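Local coordinates for tetrapyrrole methylase family protein (Chlorobaculum tepidum, PDB 3HH1) that probably methylates the 2'-hydroxyl of a cytidine ribose in 16S rRNA, using S-adenosyl-L-methionine as methyl donor, and is represented here by its N-terminal part, at residues T22-A25 / V26-R30; V58-S62 / F63-R67. All coordinates share one frame; numbering follows the deposited sequence.

How the contacts relate
Contacts 1 and 2 are both local, each made within one continuous run of chain where a helix starts, and lie on opposite sides of the chain's centre with centres about 25 Å apart. Contact 1, the first turns of helix 23-31, is partly buried: A25 and L29 face the parallel sheet while F23 and N27 look outward, and regular backbone bonds do most of the work. Contact 2 is a surface contact at the turn from strand 57-59 into helix 65-77. Of its touching residues only Y60 is buried, the cross-segment bonds are fewer and two of them weak, and R67 holds a sulfate. A side chain caps the helix start in contact 1 but not in contact 2.

Contact 1. Residues T22-A25 / V26-R30; sequences TFRA and VNTLR
T22 and V26 close the first turn of helix 23-31 through the V26 N to T22 O hydrogen bond (3.0 Å), with T22 as the N-cap residue. Its hydroxyl takes the A25 amide in a capping bond, A25 N to T22 OG1 being 3.1 Å. On the packed side, A25 and L29 turn their side chains to strand 8-13, where both meet V11, and L29 also reaches A83 and V85 of strand 82-87. The CG of L29 lies 3.4 Å from A25 O, the same oxygen that accepts the L29 amide.

The outward side is looser. F23 and N27 run side by side, each with CG anti to its own backbone N (chi1 -178° and -161°), and the ring and amide planes are only 17° apart. Their approach is a light one, with F23 CZ 3.9 Å from N27 ND2.

T28 folds back on the helix, its OG1 placed beside its own N. That puts T28 OG1 on R24 O at 2.7 Å, while T28 N reaches the same oxygen at 3.0 Å from the opposite face of its carbonyl plane.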
loop_
_atom_site.group_PDB
_atom_site.type_symbol
_atom_site.label_atom_id
_atom_site.label_comp_id
_atom_site.label_asym_id
_atom_site.label_seq_id
_atom_site.Cartn_x
_atom_site.Cartn_y
_atom_site.Cartn_z
ATOM N N THR A 22 16.192 -6.078 6.716
ATOM C CA THR A 22 16.814 -5.560 7.935
ATOM C C THR A 22 16.521 -6.405 9.160
ATOM O O THR A 22 15.451 -7.047 9.306
ATOM C CB THR A 22 16.420 -4.103 8.239
ATOM O OG1 THR A 22 15.030 -4.074 8.585
ATOM C CG2 THR A 22 16.709 -3.162 7.061
ATOM N N PHE A 23 17.467 -6.367 10.092
ATOM C CA PHE A 23 17.263 -7.006 11.373
ATOM C C PHE A 23 15.954 -6.574 12.020
ATOM O O PHE A 23 15.184 -7.382 12.536
ATOM C CB PHE A 23 18.441 -6.725 12.309
ATOM C CG PHE A 23 18.315 -7.406 13.642
ATOM C CD1 PHE A 23 18.755 -8.679 13.806
ATOM C CD2 PHE A 23 17.706 -6.759 14.717
ATOM C CE1 PHE A 23 18.629 -9.334 15.027
ATOM C CE2 PHE A 23 17.541 -7.426 15.949
ATOM C CZ PHE A 23 18.016 -8.700 16.087
ATOM N N ARG A 24 15.693 -5.284 11.973
ATOM C CA ARG A 24 14.457 -4.727 12.525
ATOM C C ARG A 24 13.241 -5.399 11.951
ATOM O O ARG A 24 12.323 -5.732 12.689
ATOM C CB ARG A 24 14.372 -3.216 12.283
ATOM C CG ARG A 24 13.241 -2.556 13.080
ATOM C CD ARG A 24 12.900 -1.229 12.509
ATOM N NE ARG A 24 14.068 -0.368 12.302
ATOM C CZ ARG A 24 14.460 0.620 13.107
ATOM N NH1 ARG A 24 15.543 1.323 12.790
ATOM N NH2 ARG A 24 13.800 0.905 14.232
ATOM N N ALA A 25 13.221 -5.594 10.644
ATOM C CA ALA A 25 12.095 -6.228 9.986
ATOM C C ALA A 25 11.933 -7.690 10.366
ATOM O O ALA A 25 10.825 -8.145 10.673
ATOM C CB ALA A 25 12.210 -6.078 8.443
ATOM N N VAL A 26 13.032 -8.436 10.402
ATOM C CA VAL A 26 12.956 -9.862 10.765
ATOM C C VAL A 26 12.553 -9.998 12.245
ATOM O O VAL A 26 11.751 -10.855 12.602
ATOM C CB VAL A 26 14.308 -10.584 10.448
ATOM C CG1 VAL A 26 14.284 -12.045 10.874
ATOM C CG2 VAL A 26 14.651 -10.481 8.930
ATOM N N ASN A 27 13.079 -9.138 13.083
ATOM C CA ASN A 27 12.807 -9.211 14.523
ATOM C C ASN A 27 11.337 -8.892 14.772
ATOM O O ASN A 27 10.714 -9.480 15.651
ATOM C CB ASN A 27 13.689 -8.259 15.265
ATOM C CG ASN A 27 13.805 -8.577 16.729
ATOM O OD1 ASN A 27 13.435 -7.780 17.560
ATOM N ND2 ASN A 27 14.329 -9.736 17.040
ATOM N N THR A 28 10.812 -7.958 13.991
ATOM C CA THR A 28 9.398 -7.606 14.062
ATOM C C THR A 28 8.524 -8.798 13.777
ATOM O O THR A 28 7.594 -9.078 14.559
ATOM C CB THR A 28 9.034 -6.431 13.155
ATOM O OG1 THR A 28 9.816 -5.290 13.571
ATOM C CG2 THR A 28 7.488 -6.114 13.263
ATOM N N LEU A 29 8.824 -9.521 12.707
ATOM C CA LEU A 29 8.087 -10.718 12.357
ATOM C C LEU A 29 8.287 -11.806 13.411
ATOM O O LEU A 29 7.337 -12.498 13.784
ATOM C CB LEU A 29 8.552 -11.263 11.023
ATOM C CG LEU A 29 8.322 -10.317 9.837
ATOM C CD1 LEU A 29 8.940 -10.957 8.595
ATOM C CD2 LEU A 29 6.881 -9.932 9.582
ATOM N N ARG A 30 9.526 -11.936 13.893
ATOM C CA ARG A 30 9.839 -13.006 14.835
ATOM C C ARG A 30 8.997 -12.913 16.119
ATOM O O ARG A 30 8.554 -13.956 16.667
ATOM C CB ARG A 30 11.342 -12.985 15.129
ATOM C CG ARG A 30 11.815 -14.142 15.892
ATOM C CD ARG A 30 13.313 -14.090 16.194
ATOM N NE ARG A 30 14.188 -13.932 15.044
ATOM C CZ ARG A 30 14.530 -14.894 14.186
ATOM N NH1 ARG A 30 15.362 -14.609 13.204
ATOM N NH2 ARG A 30 14.063 -16.130 14.289
#

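Contact 2. Residues V58-S62 / F63-R67; sequences VSYHS and FNEER. With SO4 (sulfate ion), chain E.
Both Y60 and E65 carry CG anti to the backbone N (chi1 -177° and 155°), and beyond CG the glutamate chain stays extended, which lays it alongside the tyrosine ring with both side chains pointing the same way. The aliphatic part of E65 does most of the touching: its CG is 3.8 Å from Y60 CE1, and the ring and carboxylate planes are 33° apart. At the far end Y60 OH gives a weak hydrogen bond to E65 OE1, 3.1 Å long. With an alanine in place of Y60, E65 OE1 would probably lose this donor and a gap would open beside the E65 methylenes, leaving the carboxylate freer to swing.

Between these two residues the chain reverses through a type I beta turn from S62 to E65. It is closed by E65 N bonding to S62 O at 3.0 Å, with the donor well above the carbonyl plane. H61 O receives a further, weak bond from N64 N. N64 holds the N-cap position of helix 65-77, but its side chain makes no capping bond.

Three residues after N64, R67 stretches out from CG to NE toward a sulfate, probably from the crystallisation liquor. NE gives the main bond, 2.7 Å to sulfate O3, which lies in the guanidinium plane at its edge; NH1 adds a weak one to O4, and R70 also binds the ion.

V58 lies in strand 57-59, outermost in this chain's sheet, bonded through its backbone to I35 and C37 of strand 34-37 and packed on A68, Q71 and V72 of helix 65-77. The contact thus forms the turn of a strand-to-helix connection in this parallel alpha/beta domain, with the Y60 side chain touching A68 of that helix and T99 and M100 of helix 98-106.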
loop_
_atom_site.group_PDB
_atom_site.type_symbol
_atom_site.label_atom_id
_atom_site.label_comp_id
_atom_site.label_asym_id
_atom_site.label_seq_id
_atom_site.Cartn_x
_atom_site.Cartn_y
_atom_site.Cartn_z
ATOM N N VAL A 58 -2.729 -15.207 10.412
ATOM C CA VAL A 58 -4.105 -14.820 10.030
ATOM C C VAL A 58 -4.129 -14.699 8.508
ATOM O O VAL A 58 -3.442 -13.873 7.949
ATOM C CB VAL A 58 -4.511 -13.490 10.668
ATOM C CG1 VAL A 58 -5.931 -13.043 10.152
ATOM C CG2 VAL A 58 -4.480 -13.609 12.211
ATOM N N SER A 59 -4.850 -15.564 7.827
ATOM C CA SER A 59 -4.780 -15.593 6.400
ATOM C C SER A 59 -6.003 -14.866 5.826
ATOM O O SER A 59 -7.140 -15.180 6.148
ATOM C CB SER A 59 -4.668 -17.024 5.908
ATOM O OG SER A 59 -5.900 -17.659 6.055
ATOM N N TYR A 60 -5.734 -13.873 5.007
ATOM C CA TYR A 60 -6.745 -13.066 4.379
ATOM C C TYR A 60 -7.241 -13.677 3.069
ATOM O O TYR A 60 -6.458 -13.944 2.184
ATOM C CB TYR A 60 -6.180 -11.666 4.123
ATOM C CG TYR A 60 -7.206 -10.722 3.537
ATOM C CD1 TYR A 60 -8.045 -9.982 4.377
ATOM C CD2 TYR A 60 -7.374 -10.601 2.172
ATOM C CE1 TYR A 60 -9.022 -9.136 3.864
ATOM C CE2 TYR A 60 -8.354 -9.745 1.640
ATOM C CZ TYR A 60 -9.166 -9.009 2.506
ATOM O OH TYR A 60 -10.134 -8.160 2.029
ATOM N N HIS A 61 -8.553 -13.863 2.947
ATOM C CA HIS A 61 -9.199 -14.303 1.682
ATOM C C HIS A 61 -10.380 -13.353 1.433
ATOM O O HIS A 61 -11.058 -12.985 2.375
ATOM C CB HIS A 61 -9.734 -15.739 1.804
ATOM C CG HIS A 61 -8.759 -16.719 2.386
ATOM N ND1 HIS A 61 -7.789 -17.350 1.628
ATOM C CD2 HIS A 61 -8.624 -17.201 3.645
ATOM C CE1 HIS A 61 -7.084 -18.154 2.409
ATOM N NE2 HIS A 61 -7.563 -18.074 3.638
ATOM N N SER A 62 -10.657 -12.939 0.203
ATOM C CA SER A 62 -11.836 -12.068 -0.027
ATOM C C SER A 62 -13.151 -12.511 0.662
ATOM O O SER A 62 -13.764 -11.738 1.416
ATOM C CB SER A 62 -12.098 -11.888 -1.522
ATOM O OG SER A 62 -11.140 -10.994 -2.053
ATOM N N PHE A 63 -13.593 -13.738 0.410
ATOM C CA PHE A 63 -14.885 -14.183 0.926
ATOM C C PHE A 63 -14.934 -14.120 2.450
ATOM O O PHE A 63 -15.992 -13.869 3.034
ATOM C CB PHE A 63 -15.212 -15.594 0.398
ATOM C CG PHE A 63 -16.244 -16.354 1.210
ATOM C CD1 PHE A 63 -17.612 -16.110 1.057
ATOM C CD2 PHE A 63 -15.838 -17.350 2.096
ATOM C CE1 PHE A 63 -18.555 -16.839 1.805
ATOM C CE2 PHE A 63 -16.773 -18.074 2.845
ATOM C CZ PHE A 63 -18.136 -17.821 2.699
ATOM N N ASN A 64 -13.789 -14.331 3.087
ATOM C CA ASN A 64 -13.704 -14.339 4.541
ATOM C C ASN A 64 -12.931 -13.133 5.065
ATOM O O ASN A 64 -12.313 -13.178 6.125
ATOM C CB ASN A 64 -13.086 -15.660 5.011
ATOM C CG ASN A 64 -14.116 -16.768 5.106
ATOM O OD1 ASN A 64 -15.070 -16.675 5.891
ATOM N ND2 ASN A 64 -13.921 -17.839 4.331
ATOM N N GLU A 65 -12.996 -12.046 4.304
ATOM C CA GLU A 65 -12.330 -10.806 4.658
ATOM C C GLU A 65 -12.638 -10.452 6.092
ATOM O O GLU A 65 -11.720 -10.130 6.863
ATOM C CB GLU A 65 -12.791 -9.673 3.726
ATOM C CG GLU A 65 -12.666 -8.270 4.330
ATOM C CD GLU A 65 -13.069 -7.167 3.370
ATOM O OE1 GLU A 65 -13.125 -7.407 2.138
ATOM O OE2 GLU A 65 -13.335 -6.045 3.863
ATOM N N GLU A 66 -13.924 -10.508 6.448
ATOM C CA GLU A 66 -14.386 -10.069 7.763
ATOM C C GLU A 66 -13.695 -10.796 8.900
ATOM O O GLU A 66 -13.396 -10.196 9.934
ATOM C CB GLU A 66 -15.886 -10.307 7.954
ATOM C CG GLU A 66 -16.783 -9.183 7.502
ATOM C CD GLU A 66 -18.263 -9.480 7.792
ATOM O OE1 GLU A 66 -18.698 -10.655 7.624
ATOM O OE2 GLU A 66 -18.989 -8.530 8.187
ATOM N N ARG A 67 -13.540 -12.105 8.736
ATOM C CA ARG A 67 -12.979 -12.930 9.789
ATOM C C ARG A 67 -11.515 -12.545 10.054
ATOM O O ARG A 67 -11.107 -12.449 11.208
ATOM C CB ARG A 67 -13.094 -14.404 9.394
ATOM C CG ARG A 67 -12.468 -15.350 10.374
ATOM C CD ARG A 67 -12.709 -16.826 10.045
ATOM N NE ARG A 67 -12.476 -17.599 11.266
ATOM C CZ ARG A 67 -11.312 -18.117 11.644
ATOM N NH1 ARG A 67 -11.234 -18.748 12.805
ATOM N NH2 ARG A 67 -10.231 -18.025 10.886
HETATM S S SO4 E . -14.731 -16.809 14.015
HETATM O O1 SO4 E . -14.343 -15.392 14.061
HETATM O O2 SO4 E . -16.048 -16.965 14.633
HETATM O O3 SO4 E . -14.799 -17.277 12.632
HETATM O O4 SO4 E . -13.757 -17.645 14.720
#